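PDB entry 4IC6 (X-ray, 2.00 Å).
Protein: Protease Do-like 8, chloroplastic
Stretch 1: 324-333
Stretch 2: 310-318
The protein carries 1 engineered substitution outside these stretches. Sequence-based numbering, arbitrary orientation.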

# COMPACT_ATOMS: atom_id res chain seq x y z
N GLU A 324 -21.83 29.94 -0.35
CA GLU A 324 -22.86 30.96 -0.32
C GLU A 324 -23.38 31.32 -1.70
O GLU A 324 -24.57 31.53 -1.87
CB GLU A 324 -22.36 32.21 0.42
CG GLU A 324 -22.21 31.99 1.92
CD GLU A 324 -23.52 31.54 2.55
OE1 GLU A 324 -24.56 32.15 2.24
OE2 GLU A 324 -23.51 30.57 3.34
N LEU A 325 -22.49 31.40 -2.69
CA LEU A 325 -22.92 31.66 -4.06
C LEU A 325 -23.92 30.57 -4.50
O LEU A 325 -25.03 30.85 -4.97
CB LEU A 325 -21.73 31.73 -5.02
CG LEU A 325 -22.03 31.88 -6.52
CD1 LEU A 325 -22.78 33.17 -6.84
CD2 LEU A 325 -20.74 31.82 -7.32
N MET A 326 -23.53 29.31 -4.30
CA MET A 326 -24.41 28.20 -4.65
C MET A 326 -25.75 28.33 -3.94
O MET A 326 -26.81 28.24 -4.57
CB MET A 326 -23.75 26.87 -4.30
CG MET A 326 -22.36 26.69 -4.90
SD MET A 326 -22.38 26.99 -6.68
CE MET A 326 -22.95 25.41 -7.29
N LYS A 327 -25.70 28.53 -2.63
CA LYS A 327 -26.92 28.70 -1.85
C LYS A 327 -27.80 29.82 -2.40
O LYS A 327 -29.01 29.67 -2.52
CB LYS A 327 -26.58 28.96 -0.37
CG LYS A 327 -27.28 28.02 0.60
CD LYS A 327 -26.40 27.71 1.80
CE LYS A 327 -26.08 28.97 2.58
NZ LYS A 327 -24.97 28.76 3.56
N ILE A 328 -27.18 30.94 -2.74
CA ILE A 328 -27.92 32.08 -3.26
C ILE A 328 -28.57 31.76 -4.60
O ILE A 328 -29.74 32.08 -4.83
CB ILE A 328 -27.02 33.32 -3.41
CG1 ILE A 328 -26.70 33.92 -2.03
CG2 ILE A 328 -27.68 34.36 -4.28
CD1 ILE A 328 -25.44 34.78 -2.00
N LEU A 329 -27.80 31.13 -5.48
CA LEU A 329 -28.29 30.80 -6.81
C LEU A 329 -29.45 29.81 -6.76
O LEU A 329 -30.39 29.90 -7.56
CB LEU A 329 -27.16 30.26 -7.69
CG LEU A 329 -26.10 31.32 -8.01
CD1 LEU A 329 -24.96 30.74 -8.83
CD2 LEU A 329 -26.76 32.48 -8.75
N ASP A 330 -29.38 28.87 -5.82
CA ASP A 330 -30.40 27.83 -5.69
C ASP A 330 -31.81 28.38 -5.42
O ASP A 330 -32.79 27.63 -5.49
CB ASP A 330 -30.01 26.82 -4.62
N GLU A 331 -31.92 29.68 -5.13
CA GLU A 331 -33.22 30.29 -4.85
C GLU A 331 -33.77 31.05 -6.06
O GLU A 331 -34.94 31.46 -6.06
CB GLU A 331 -33.15 31.19 -3.61
CG GLU A 331 -33.28 30.43 -2.28
CD GLU A 331 -34.73 30.20 -1.86
OE1 GLU A 331 -35.43 31.19 -1.57
OE2 GLU A 331 -35.16 29.03 -1.81
N TYR A 332 -32.94 31.23 -7.07
CA TYR A 332 -33.38 31.78 -8.35
C TYR A 332 -34.03 30.70 -9.22
O TYR A 332 -34.00 29.51 -8.88
CB TYR A 332 -32.21 32.39 -9.11
CG TYR A 332 -31.79 33.75 -8.64
CD1 TYR A 332 -32.36 34.89 -9.17
CD2 TYR A 332 -30.81 33.90 -7.66
CE1 TYR A 332 -31.98 36.15 -8.76
CE2 TYR A 332 -30.42 35.17 -7.24
CZ TYR A 332 -31.01 36.28 -7.78
OH TYR A 332 -30.63 37.54 -7.38
N SER A 333 -34.61 31.11 -10.34
CA SER A 333 -35.20 30.17 -11.29
C SER A 333 -34.46 30.17 -12.62
O SER A 333 -33.82 31.15 -12.99
CB SER A 333 -36.67 30.53 -11.57
OG SER A 333 -37.40 30.72 -10.37
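Stretch 2 310-318: IIVAVDDKP

How does the second stretch run relative to the helix of the first? Residues 310-314 form a strand that lies alongside helix 324-329 in nearly the same N-to-C direction, with a crossing angle of 19° and axes that approach to 9.8 Å. That spacing leaves room for side chains from both elements, and no backbone hydrogen bond links them. The register is set where the CA of Leu325 lies 7.8 Å from the CA of Val314. At its end the strand enters a type II' beta turn from Val314 to Lys317, with Asp315 at phi/psi 65/-107. The turn is closed by a hydrogen bond from Val314 N to Lys317 O at 3.0 Å and a weak one from Lys317 N to Val314 O at 3.3 Å, so the chain doubles back; Val314 and Lys317, at the two ends of the turn, both touch the first stretch.

What does Val314 rest against? It is buried, its CA-to-CB bond points toward the helix, and it touches four residues of the first stretch. Its CG2 lies 3.4 Å from CD1 of Leu325, a tight apolar contact, and 4.3 Å from CD2 of Leu329. Its CB is 4.2 Å from CG2 of Ile328, while its CG1 is 3.8 Å from CE2 of Tyr332. Leu325 starts out sideways from the strand, but its end comes nearer; the t, p rotamer also places its CD2 3.8 Å from CD1 of Ile311. Ile311 and Val314 both point toward the helix, whereas Ala313 points away, so Leu325 spans two inward-facing residues of the strand.

Where does Tyr332 join the contact? It follows the helical segment, at the close of a type I beta turn from Leu329 to Tyr332, in which Tyr332 N donates to Leu329 O at 2.9 Å. This turn redirects the chain; the CA-to-CB bond of Tyr332 points toward the second stretch, and with chi1 in the m well its hydroxyl reaches the beta turn there. Tyr332 OH donates a very short hydrogen bond, 2.4 Å, to OD2 of Asp315, which lies at the ring edge, near its plane. This is the one hydrogen bond between the two stretches. The same phenol oxygen, Tyr332 OH, is 3.7 Å from CE of Lys317, so the aliphatic part of the lysine also borders the tyrosine. Asp315 OD1 is hydrogen-bonded elsewhere in the structure.

How does Ile328 extend the contact beyond the strand? Its CA-to-CB bond points toward the second stretch. Besides meeting Val314, it packs its CG2 against CD of Lys317 at 3.8 Å, where the long methylene chain offers an apolar surface although the residue is charged. Its CD1 lies 3.7 Å from the backbone O of Pro318, whose own CA-to-CB bond points away. Together with Val314 and Tyr332, Ile328 accounts for much of the 389 Å² buried between the stretches: a largely apolar contact with a single polar tie at the turn.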

# COMPACT_ATOMS: atom_id res chain seq x y z
N ILE A 310 -13.61 37.20 -9.47
CA ILE A 310 -14.06 36.83 -8.14
C ILE A 310 -15.46 37.39 -7.95
O ILE A 310 -15.67 38.60 -8.06
CB ILE A 310 -13.11 37.37 -7.04
CG1 ILE A 310 -11.71 36.75 -7.19
CG2 ILE A 310 -13.68 37.07 -5.67
CD1 ILE A 310 -10.57 37.60 -6.60
N ILE A 311 -16.41 36.50 -7.69
CA ILE A 311 -17.81 36.90 -7.59
C ILE A 311 -18.14 37.32 -6.16
O ILE A 311 -18.10 36.49 -5.24
CB ILE A 311 -18.76 35.74 -8.02
CG1 ILE A 311 -18.57 35.43 -9.51
CG2 ILE A 311 -20.20 36.08 -7.71
CD1 ILE A 311 -19.35 34.19 -9.97
N VAL A 312 -18.47 38.60 -5.98
CA VAL A 312 -18.65 39.17 -4.64
C VAL A 312 -20.12 39.47 -4.35
O VAL A 312 -20.53 39.58 -3.19
CB VAL A 312 -17.77 40.42 -4.41
CG1 VAL A 312 -16.28 40.06 -4.53
CG2 VAL A 312 -18.13 41.53 -5.40
N ALA A 313 -20.91 39.56 -5.41
CA ALA A 313 -22.33 39.85 -5.26
C ALA A 313 -23.16 39.29 -6.43
O ALA A 313 -22.75 39.38 -7.58
CB ALA A 313 -22.54 41.36 -5.15
N VAL A 314 -24.32 38.73 -6.12
CA VAL A 314 -25.29 38.40 -7.15
C VAL A 314 -26.42 39.43 -7.13
O VAL A 314 -27.23 39.46 -6.20
CB VAL A 314 -25.88 36.98 -6.97
CG1 VAL A 314 -27.00 36.73 -7.99
CG2 VAL A 314 -24.78 35.94 -7.10
N ASP A 315 -26.48 40.25 -8.17
CA ASP A 315 -27.39 41.38 -8.16
C ASP A 315 -26.91 42.32 -7.05
O ASP A 315 -25.86 42.97 -7.18
CB ASP A 315 -28.83 40.92 -7.89
CG ASP A 315 -29.44 40.17 -9.07
OD1 ASP A 315 -29.00 40.42 -10.21
OD2 ASP A 315 -30.37 39.35 -8.87
N ASP A 316 -27.65 42.35 -5.95
CA ASP A 316 -27.30 43.19 -4.81
C ASP A 316 -26.60 42.39 -3.71
O ASP A 316 -25.59 42.82 -3.16
CB ASP A 316 -28.53 43.90 -4.27
N LYS A 317 -27.15 41.21 -3.42
CA LYS A 317 -26.76 40.41 -2.25
C LYS A 317 -25.32 39.89 -2.27
O LYS A 317 -24.93 39.17 -3.19
CB LYS A 317 -27.75 39.25 -2.06
CG LYS A 317 -28.04 38.47 -3.33
CD LYS A 317 -29.29 37.60 -3.19
CE LYS A 317 -30.53 38.28 -3.76
NZ LYS A 317 -31.70 37.36 -3.79
N PRO A 318 -24.55 40.23 -1.22
CA PRO A 318 -23.13 39.90 -1.09
C PRO A 318 -22.86 38.40 -1.00
O PRO A 318 -23.64 37.65 -0.40
CB PRO A 318 -22.73 40.57 0.23
CG PRO A 318 -24.01 40.62 1.02
CD PRO A 318 -25.07 40.90 -0.01